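Translation initiation factor eIF-2B (Pyrococcus horikoshii, PDB 1VB5) is a regulatory subunit of archaeal initiation factor 2B that probably promotes the exchange of initiation factor 2-bound GDP for GTP. Local coordinates at residues L39-E45 against V74-R78; A31-L35 against A47-R52. All coordinates share one frame; numbering follows the deposited sequence.

Interaction 1: L39-E45 against V74-R78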
ATOM      1  N   LEU B  39      -8.140   7.986  44.518  1.00 52.33           N
ATOM      2  CA  LEU B  39      -7.701   7.061  45.556  1.00 51.98           C
ATOM      3  C   LEU B  39      -6.986   7.670  46.754  1.00 52.52           C
ATOM      4  O   LEU B  39      -6.399   8.752  46.672  1.00 47.21           O
ATOM      5  CB  LEU B  39      -6.809   5.982  44.940  1.00 46.46           C
ATOM      6  CG  LEU B  39      -7.454   5.114  43.858  1.00 48.53           C
ATOM      7  CD1 LEU B  39      -6.456   4.073  43.392  1.00 48.97           C
ATOM      8  CD2 LEU B  39      -8.699   4.441  44.405  1.00 49.98           C
ATOM      9  N   ASP B  40      -7.048   6.948  47.873  1.00 55.28           N
ATOM     10  CA  ASP B  40      -6.394   7.366  49.106  1.00 57.64           C
ATOM     11  C   ASP B  40      -4.933   6.948  49.018  1.00 56.53           C
ATOM     12  O   ASP B  40      -4.592   6.004  48.302  1.00 54.32           O
ATOM     13  CB  ASP B  40      -7.039   6.692  50.325  1.00 63.79           C
ATOM     14  CG  ASP B  40      -8.474   7.134  50.556  1.00 69.13           C
ATOM     15  OD1 ASP B  40      -8.714   8.356  50.683  1.00 64.05           O
ATOM     16  OD2 ASP B  40      -9.362   6.254  50.618  1.00 72.17           O
ATOM     17  N   GLU B  41      -4.080   7.650  49.754  1.00 55.13           N
ATOM     18  CA  GLU B  41      -2.650   7.373  49.767  1.00 53.85           C
ATOM     19  C   GLU B  41      -2.306   5.889  49.913  1.00 51.08           C
ATOM     20  O   GLU B  41      -1.424   5.382  49.219  1.00 52.15           O
ATOM     21  CB  GLU B  41      -1.980   8.150  50.907  1.00 58.84           C
ATOM     22  CG  GLU B  41      -2.171   9.666  50.850  1.00 68.24           C
ATOM     23  CD  GLU B  41      -1.457  10.311  49.676  1.00 67.31           C
ATOM     24  OE1 GLU B  41      -1.770   9.950  48.522  1.00 75.43           O
ATOM     25  OE2 GLU B  41      -0.585  11.179  49.905  1.00 60.72           O
ATOM     26  N   SER B  42      -3.007   5.202  50.811  1.00 48.94           N
ATOM     27  CA  SER B  42      -2.755   3.787  51.088  1.00 50.07           C
ATOM     28  C   SER B  42      -3.004   2.803  49.945  1.00 49.30           C
ATOM     29  O   SER B  42      -2.463   1.698  49.953  1.00 51.53           O
ATOM     30  CB  SER B  42      -3.566   3.343  52.311  1.00 53.63           C
ATOM     31  OG  SER B  42      -4.960   3.424  52.059  1.00 57.13           O
ATOM     32  N   LEU B  43      -3.823   3.186  48.972  1.00 49.31           N
ATOM     33  CA  LEU B  43      -4.114   2.300  47.846  1.00 48.81           C
ATOM     34  C   LEU B  43      -3.423   2.759  46.565  1.00 49.93           C
ATOM     35  O   LEU B  43      -3.508   2.096  45.530  1.00 47.62           O
ATOM     36  CB  LEU B  43      -5.623   2.241  47.602  1.00 43.58           C
ATOM     37  CG  LEU B  43      -6.503   1.658  48.708  1.00 44.77           C
ATOM     38  CD1 LEU B  43      -7.960   1.757  48.291  1.00 43.69           C
ATOM     39  CD2 LEU B  43      -6.117   0.213  48.974  1.00 40.04           C
ATOM     40  N   LEU B  44      -2.727   3.887  46.651  1.00 44.24           N
ATOM     41  CA  LEU B  44      -2.050   4.476  45.505  1.00 47.06           C
ATOM     42  C   LEU B  44      -0.960   3.626  44.853  1.00 46.28           C
ATOM     43  O   LEU B  44      -0.924   3.496  43.630  1.00 46.77           O
ATOM     44  CB  LEU B  44      -1.469   5.835  45.899  1.00 42.74           C
ATOM     45  CG  LEU B  44      -1.233   6.805  44.741  1.00 50.65           C
ATOM     46  CD1 LEU B  44      -2.561   7.083  44.043  1.00 45.17           C
ATOM     47  CD2 LEU B  44      -0.618   8.101  45.260  1.00 47.38           C
ATOM     48  N   GLU B  45      -0.080   3.045  45.659  1.00 45.42           N
ATOM     49  CA  GLU B  45       1.012   2.240  45.122  1.00 45.11           C
ATOM     50  C   GLU B  45       0.588   1.066  44.245  1.00 45.13           C
ATOM     51  O   GLU B  45       1.123   0.892  43.150  1.00 44.59           O
ATOM     52  CB  GLU B  45       1.912   1.752  46.256  1.00 46.64           C
ATOM     53  CG  GLU B  45       2.649   2.881  46.960  1.00 54.31           C
ATOM     54  CD  GLU B  45       3.444   2.407  48.159  1.00 54.31           C
ATOM     55  OE1 GLU B  45       4.447   1.689  47.969  1.00 58.34           O
ATOM     56  OE2 GLU B  45       3.057   2.754  49.296  1.00 63.40           O
ATOM     57  N   VAL B  74       6.243   4.480  41.682  1.00 30.75           N
ATOM     58  CA  VAL B  74       5.319   3.713  42.501  1.00 32.49           C
ATOM     59  C   VAL B  74       5.484   4.355  43.877  1.00 37.22           C
ATOM     60  O   VAL B  74       6.419   4.042  44.618  1.00 38.43           O
ATOM     61  CB  VAL B  74       5.717   2.225  42.554  1.00 33.01           C
ATOM     62  CG1 VAL B  74       4.795   1.472  43.501  1.00 33.16           C
ATOM     63  CG2 VAL B  74       5.641   1.617  41.157  1.00 32.55           C
ATOM     64  N   THR B  75       4.585   5.278  44.194  1.00 36.49           N
ATOM     65  CA  THR B  75       4.639   6.010  45.453  1.00 37.29           C
ATOM     66  C   THR B  75       3.254   6.132  46.075  1.00 39.89           C
ATOM     67  O   THR B  75       2.244   5.871  45.419  1.00 37.68           O
ATOM     68  CB  THR B  75       5.192   7.427  45.211  1.00 34.20           C
ATOM     69  OG1 THR B  75       5.272   8.142  46.449  1.00 39.40           O
ATOM     70  CG2 THR B  75       4.281   8.183  44.258  1.00 33.51           C
ATOM     71  N   ASN B  76       3.211   6.525  47.346  1.00 40.15           N
ATOM     72  CA  ASN B  76       1.941   6.712  48.041  1.00 40.35           C
ATOM     73  C   ASN B  76       1.668   8.205  48.176  1.00 35.82           C
ATOM     74  O   ASN B  76       0.703   8.615  48.823  1.00 39.07           O
ATOM     75  CB  ASN B  76       1.968   6.065  49.433  1.00 42.38           C
ATOM     76  CG  ASN B  76       3.143   6.536  50.278  1.00 48.57           C
ATOM     77  OD1 ASN B  76       3.475   7.723  50.305  1.00 46.06           O
ATOM     78  ND2 ASN B  76       3.769   5.601  50.984  1.00 45.97           N
ATOM     79  N   ARG B  77       2.525   9.013  47.557  1.00 28.78           N
ATOM     80  CA  ARG B  77       2.390  10.462  47.602  1.00 29.37           C
ATOM     81  C   ARG B  77       1.592  11.058  46.442  1.00 33.19           C
ATOM     82  O   ARG B  77       2.076  11.156  45.315  1.00 32.72           O
ATOM     83  CB  ARG B  77       3.771  11.121  47.648  1.00 28.93           C
ATOM     84  CG  ARG B  77       4.439  11.054  49.004  1.00 29.18           C
ATOM     85  CD  ARG B  77       5.118  12.379  49.306  1.00 32.76           C
ATOM     86  NE  ARG B  77       6.505  12.401  48.867  1.00 21.55           N
ATOM     87  CZ  ARG B  77       7.192  13.510  48.629  1.00 22.21           C
ATOM     88  NH1 ARG B  77       6.626  14.697  48.778  1.00 21.44           N
ATOM     89  NH2 ARG B  77       8.454  13.430  48.238  1.00 30.52           N
ATOM     90  N   ARG B  78       0.370  11.475  46.748  1.00 34.23           N
ATOM     91  CA  ARG B  78      -0.527  12.072  45.773  1.00 34.45           C
ATOM     92  C   ARG B  78       0.171  13.168  44.985  1.00 36.35           C
ATOM     93  O   ARG B  78       0.179  13.156  43.753  1.00 35.50           O
ATOM     94  CB  ARG B  78      -1.742  12.667  46.490  1.00 39.25           C
ATOM     95  CG  ARG B  78      -2.832  13.195  45.572  1.00 45.87           C
ATOM     96  CD  ARG B  78      -3.942  13.869  46.370  1.00 54.15           C
ATOM     97  NE  ARG B  78      -4.332  13.089  47.546  1.00 56.03           N
ATOM     98  CZ  ARG B  78      -4.805  11.846  47.505  1.00 56.45           C
ATOM     99  NH1 ARG B  78      -4.956  11.225  46.342  1.00 58.05           N
ATOM    100  NH2 ARG B  78      -5.124  11.218  48.629  1.00 56.00           N
TER
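Glu41 and Asn76 mark the closest backbone approach, with their CA atoms 4.9 Å apart, where the N-terminal part of helix 41-58 runs beside the loop leading into helix 78-106. Glu45 and Thr75 continue this register one helical turn further on. Within the loop, Thr75 OG1 accepts from Arg77 N, an ST turn just ahead of the helix for which Arg77 is the N-cap. Arg78, bent at chi3 (-45°), brings its guanidinium to the turn before helix 41-58. Arg78 NH1 gives a straight bond of 2.9 Å to Leu39 O, lying in the guanidinium plane and approaching nearly in line with the carbonyl; NH2 adds a weak one. Arg78 NH1 also bonds Ala36 O in helix 21-38. The Glu41 carboxylate stacks on one guanidinium face, the planes 25° apart and OE1 3.6 Å from Arg78 NH2, a salt bridge of charge alone because no N-H points at the oxygen. The same carboxylate receives weak bonds from Arg78 N. Leu44 CD2 lies 3.6 Å from Thr75 O and against the backbone leading to Arg78. Glu45 and Asn76 run side by side in the same direction, joined by a weak 3.4 Å bond from Asn76 ND2 to Glu45 OE2, while Val74 CG1 rests on Glu45 CB. A methionine in place of Arg78 would probably leave Leu39 O and Ala36 O without this donor and Glu41 without its countercharge, the carboxylate keeping only weak backbone bonds. The contact is largely polar and lies at the surface: one arginine joins three helices, and the Glu41 carboxylate, set at the N-terminus of helix 78-106, is probably stabilised by the helix dipole as well as by the guanidinium.

Interaction 2: A31-L35 against A47-R52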
ATOM      1  N   ALA B  31      -4.723   9.637  32.745  1.00 36.84           N
ATOM      2  CA  ALA B  31      -5.175   8.501  33.538  1.00 37.51           C
ATOM      3  C   ALA B  31      -4.525   8.546  34.917  1.00 41.60           C
ATOM      4  O   ALA B  31      -5.194   8.362  35.935  1.00 38.97           O
ATOM      5  CB  ALA B  31      -4.822   7.197  32.836  1.00 38.09           C
ATOM      6  N   PHE B  32      -3.218   8.792  34.948  1.00 41.59           N
ATOM      7  CA  PHE B  32      -2.503   8.858  36.216  1.00 42.45           C
ATOM      8  C   PHE B  32      -2.927  10.078  37.033  1.00 38.20           C
ATOM      9  O   PHE B  32      -3.025   9.996  38.252  1.00 35.27           O
ATOM     10  CB  PHE B  32      -0.987   8.868  35.989  1.00 34.08           C
ATOM     11  CG  PHE B  32      -0.428   7.532  35.584  1.00 29.42           C
ATOM     12  CD1 PHE B  32      -0.232   7.219  34.241  1.00 32.66           C
ATOM     13  CD2 PHE B  32      -0.116   6.578  36.546  1.00 26.80           C
ATOM     14  CE1 PHE B  32       0.268   5.972  33.863  1.00 27.42           C
ATOM     15  CE2 PHE B  32       0.382   5.329  36.180  1.00 31.63           C
ATOM     16  CZ  PHE B  32       0.575   5.026  34.834  1.00 31.79           C
ATOM     17  N   LEU B  33      -3.177  11.200  36.361  1.00 41.18           N
ATOM     18  CA  LEU B  33      -3.615  12.420  37.038  1.00 42.84           C
ATOM     19  C   LEU B  33      -4.980  12.184  37.668  1.00 45.42           C
ATOM     20  O   LEU B  33      -5.295  12.734  38.725  1.00 47.58           O
ATOM     21  CB  LEU B  33      -3.708  13.587  36.051  1.00 36.20           C
ATOM     22  CG  LEU B  33      -2.392  14.239  35.634  1.00 39.10           C
ATOM     23  CD1 LEU B  33      -2.650  15.264  34.540  1.00 43.72           C
ATOM     24  CD2 LEU B  33      -1.747  14.898  36.844  1.00 41.36           C
ATOM     25  N   THR B  34      -5.784  11.361  37.001  1.00 42.69           N
ATOM     26  CA  THR B  34      -7.119  11.016  37.468  1.00 38.00           C
ATOM     27  C   THR B  34      -7.013  10.093  38.678  1.00 39.75           C
ATOM     28  O   THR B  34      -7.741  10.245  39.657  1.00 40.98           O
ATOM     29  CB  THR B  34      -7.921  10.304  36.354  1.00 37.99           C
ATOM     30  OG1 THR B  34      -8.170  11.227  35.286  1.00 35.47           O
ATOM     31  CG2 THR B  34      -9.245   9.774  36.890  1.00 33.99           C
ATOM     32  N   LEU B  35      -6.098   9.136  38.598  1.00 40.67           N
ATOM     33  CA  LEU B  35      -5.880   8.186  39.678  1.00 43.28           C
ATOM     34  C   LEU B  35      -5.569   8.925  40.985  1.00 50.96           C
ATOM     35  O   LEU B  35      -6.001   8.514  42.063  1.00 51.65           O
ATOM     36  CB  LEU B  35      -4.714   7.266  39.315  1.00 40.69           C
ATOM     37  CG  LEU B  35      -4.462   6.047  40.199  1.00 40.04           C
ATOM     38  CD1 LEU B  35      -5.615   5.070  40.052  1.00 40.66           C
ATOM     39  CD2 LEU B  35      -3.156   5.384  39.793  1.00 37.40           C
ATOM     40  N   ALA B  47      -2.336   0.643  42.805  1.00 40.64           N
ATOM     41  CA  ALA B  47      -3.109   1.169  41.687  1.00 40.62           C
ATOM     42  C   ALA B  47      -2.177   1.642  40.575  1.00 42.66           C
ATOM     43  O   ALA B  47      -2.475   1.477  39.395  1.00 42.32           O
ATOM     44  CB  ALA B  47      -3.983   2.314  42.152  1.00 31.65           C
ATOM     45  N   ILE B  48      -1.053   2.237  40.958  1.00 39.93           N
ATOM     46  CA  ILE B  48      -0.084   2.723  39.986  1.00 40.23           C
ATOM     47  C   ILE B  48       0.557   1.539  39.259  1.00 40.51           C
ATOM     48  O   ILE B  48       0.846   1.610  38.065  1.00 38.74           O
ATOM     49  CB  ILE B  48       1.008   3.577  40.671  1.00 35.61           C
ATOM     50  CG1 ILE B  48       0.361   4.800  41.332  1.00 34.07           C
ATOM     51  CG2 ILE B  48       2.044   4.027  39.652  1.00 28.66           C
ATOM     52  CD1 ILE B  48       1.329   5.683  42.091  1.00 34.75           C
ATOM     53  N   MET B  49       0.769   0.451  39.989  1.00 42.56           N
ATOM     54  CA  MET B  49       1.357  -0.755  39.415  1.00 46.97           C
ATOM     55  C   MET B  49       0.411  -1.334  38.372  1.00 44.95           C
ATOM     56  O   MET B  49       0.835  -1.772  37.304  1.00 41.63           O
ATOM     57  CB  MET B  49       1.602  -1.795  40.509  1.00 48.13           C
ATOM     58  CG  MET B  49       2.659  -1.404  41.521  1.00 58.37           C
ATOM     59  SD  MET B  49       4.324  -1.597  40.874  1.00 68.96           S
ATOM     60  CE  MET B  49       4.800  -3.136  41.677  1.00 68.81           C
ATOM     61  N   GLU B  50      -0.878  -1.330  38.693  1.00 44.30           N
ATOM     62  CA  GLU B  50      -1.888  -1.858  37.791  1.00 44.39           C
ATOM     63  C   GLU B  50      -2.078  -0.958  36.575  1.00 39.60           C
ATOM     64  O   GLU B  50      -2.205  -1.447  35.454  1.00 38.62           O
ATOM     65  CB  GLU B  50      -3.222  -2.029  38.530  1.00 47.22           C
ATOM     66  CG  GLU B  50      -4.316  -2.670  37.684  1.00 60.83           C
ATOM     67  CD  GLU B  50      -5.545  -3.050  38.495  1.00 66.24           C
ATOM     68  OE1 GLU B  50      -6.187  -2.145  39.070  1.00 69.45           O
ATOM     69  OE2 GLU B  50      -5.868  -4.257  38.555  1.00 67.64           O
ATOM     70  N   LEU B  51      -2.098   0.356  36.793  1.00 36.12           N
ATOM     71  CA  LEU B  51      -2.272   1.290  35.688  1.00 36.94           C
ATOM     72  C   LEU B  51      -1.058   1.236  34.762  1.00 40.36           C
ATOM     73  O   LEU B  51      -1.190   1.383  33.548  1.00 41.25           O
ATOM     74  CB  LEU B  51      -2.482   2.716  36.207  1.00 33.09           C
ATOM     75  CG  LEU B  51      -2.802   3.753  35.125  1.00 33.64           C
ATOM     76  CD1 LEU B  51      -3.981   3.275  34.287  1.00 34.85           C
ATOM     77  CD2 LEU B  51      -3.114   5.097  35.766  1.00 30.69           C
ATOM     78  N   ARG B  52       0.123   1.029  35.338  1.00 37.59           N
ATOM     79  CA  ARG B  52       1.347   0.925  34.551  1.00 37.34           C
ATOM     80  C   ARG B  52       1.150  -0.149  33.485  1.00 43.24           C
ATOM     81  O   ARG B  52       1.506   0.033  32.318  1.00 41.51           O
ATOM     82  CB  ARG B  52       2.525   0.512  35.436  1.00 36.70           C
ATOM     83  CG  ARG B  52       3.361   1.646  35.990  1.00 30.79           C
ATOM     84  CD  ARG B  52       4.567   1.083  36.727  1.00 32.15           C
ATOM     85  NE  ARG B  52       5.521   2.124  37.096  1.00 30.32           N
ATOM     86  CZ  ARG B  52       6.693   1.890  37.680  1.00 32.04           C
ATOM     87  NH1 ARG B  52       7.061   0.648  37.966  1.00 26.04           N
ATOM     88  NH2 ARG B  52       7.496   2.902  37.984  1.00 30.70           N
TER
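An antiparallel helical hairpin, made by helices 21-38 and 41-58 and closed by a short turn, is held together here by Phe32 and Leu35 packing against Leu51, Ile48 and Ala47. The local axes are 11.0 Å apart at closest approach, with an angle of 161° between their directions. Leu51 is the central side chain. Its CG stands anti to the backbone N (chi1 -175°), which carries CD2 across to the other helix and sets it over the middle of the Phe32 ring, 3.4 Å from the centroid and 12° off the normal: a CH-pi contact on the ring face. The same Leu51 CD2 methyl also meets Ala31 CB at 4.0 Å and Leu35 CD2 at 4.0 Å, so three residues of one helix close around a single methyl of the other. Ile48 comes to Phe32 from a different side: its CG2 lies near the ring plane, 4.1 Å from CE2 at the edge. Face and edge of the phenyl are thus both used by helix 41-58. One turn along, Leu35 divides its branches, CD1 resting on Ala47 CB at 3.8 Å and CD2 on Ile48 CG1 at 3.9 Å. Neighbouring elements close over the hairpin: Leu51 also touches Val6 of helix 4-14, and Ile48 touches Leu81 of helix 78-106. Beside the ring, Arg52 sends its guanidinium away, NH2 bonding the backbone O of Ile72, whose side chain touches Phe32, and NE making a weak bond to Ala69 O. The side-chain contacts between the two segments are apolar and almost all buried, so their cohesion comes from shape and from exclusion of water.

How the interactions relate
Interactions 1 and 2 share helix 41-58 and have centres about 10 Å apart. Interaction 2 packs the middle of this helix against helix 21-38, while interaction 1 ties its start, and the turn before it, to the loop entering helix 78-106. The two join directly: Leu39 CD1 packs on Ala47 CB at 3.3 Å, Thr75 O lies 3.5 Å from Ile48 CD1, and Val74 CG2 lies 3.5 Å from Met49 SD. The more polar surface contact, centred about 31 Å from the centre of the chain, thus gives way to a buried apolar one centred at about 22 Å, both within the N-terminal helical part of the subunit.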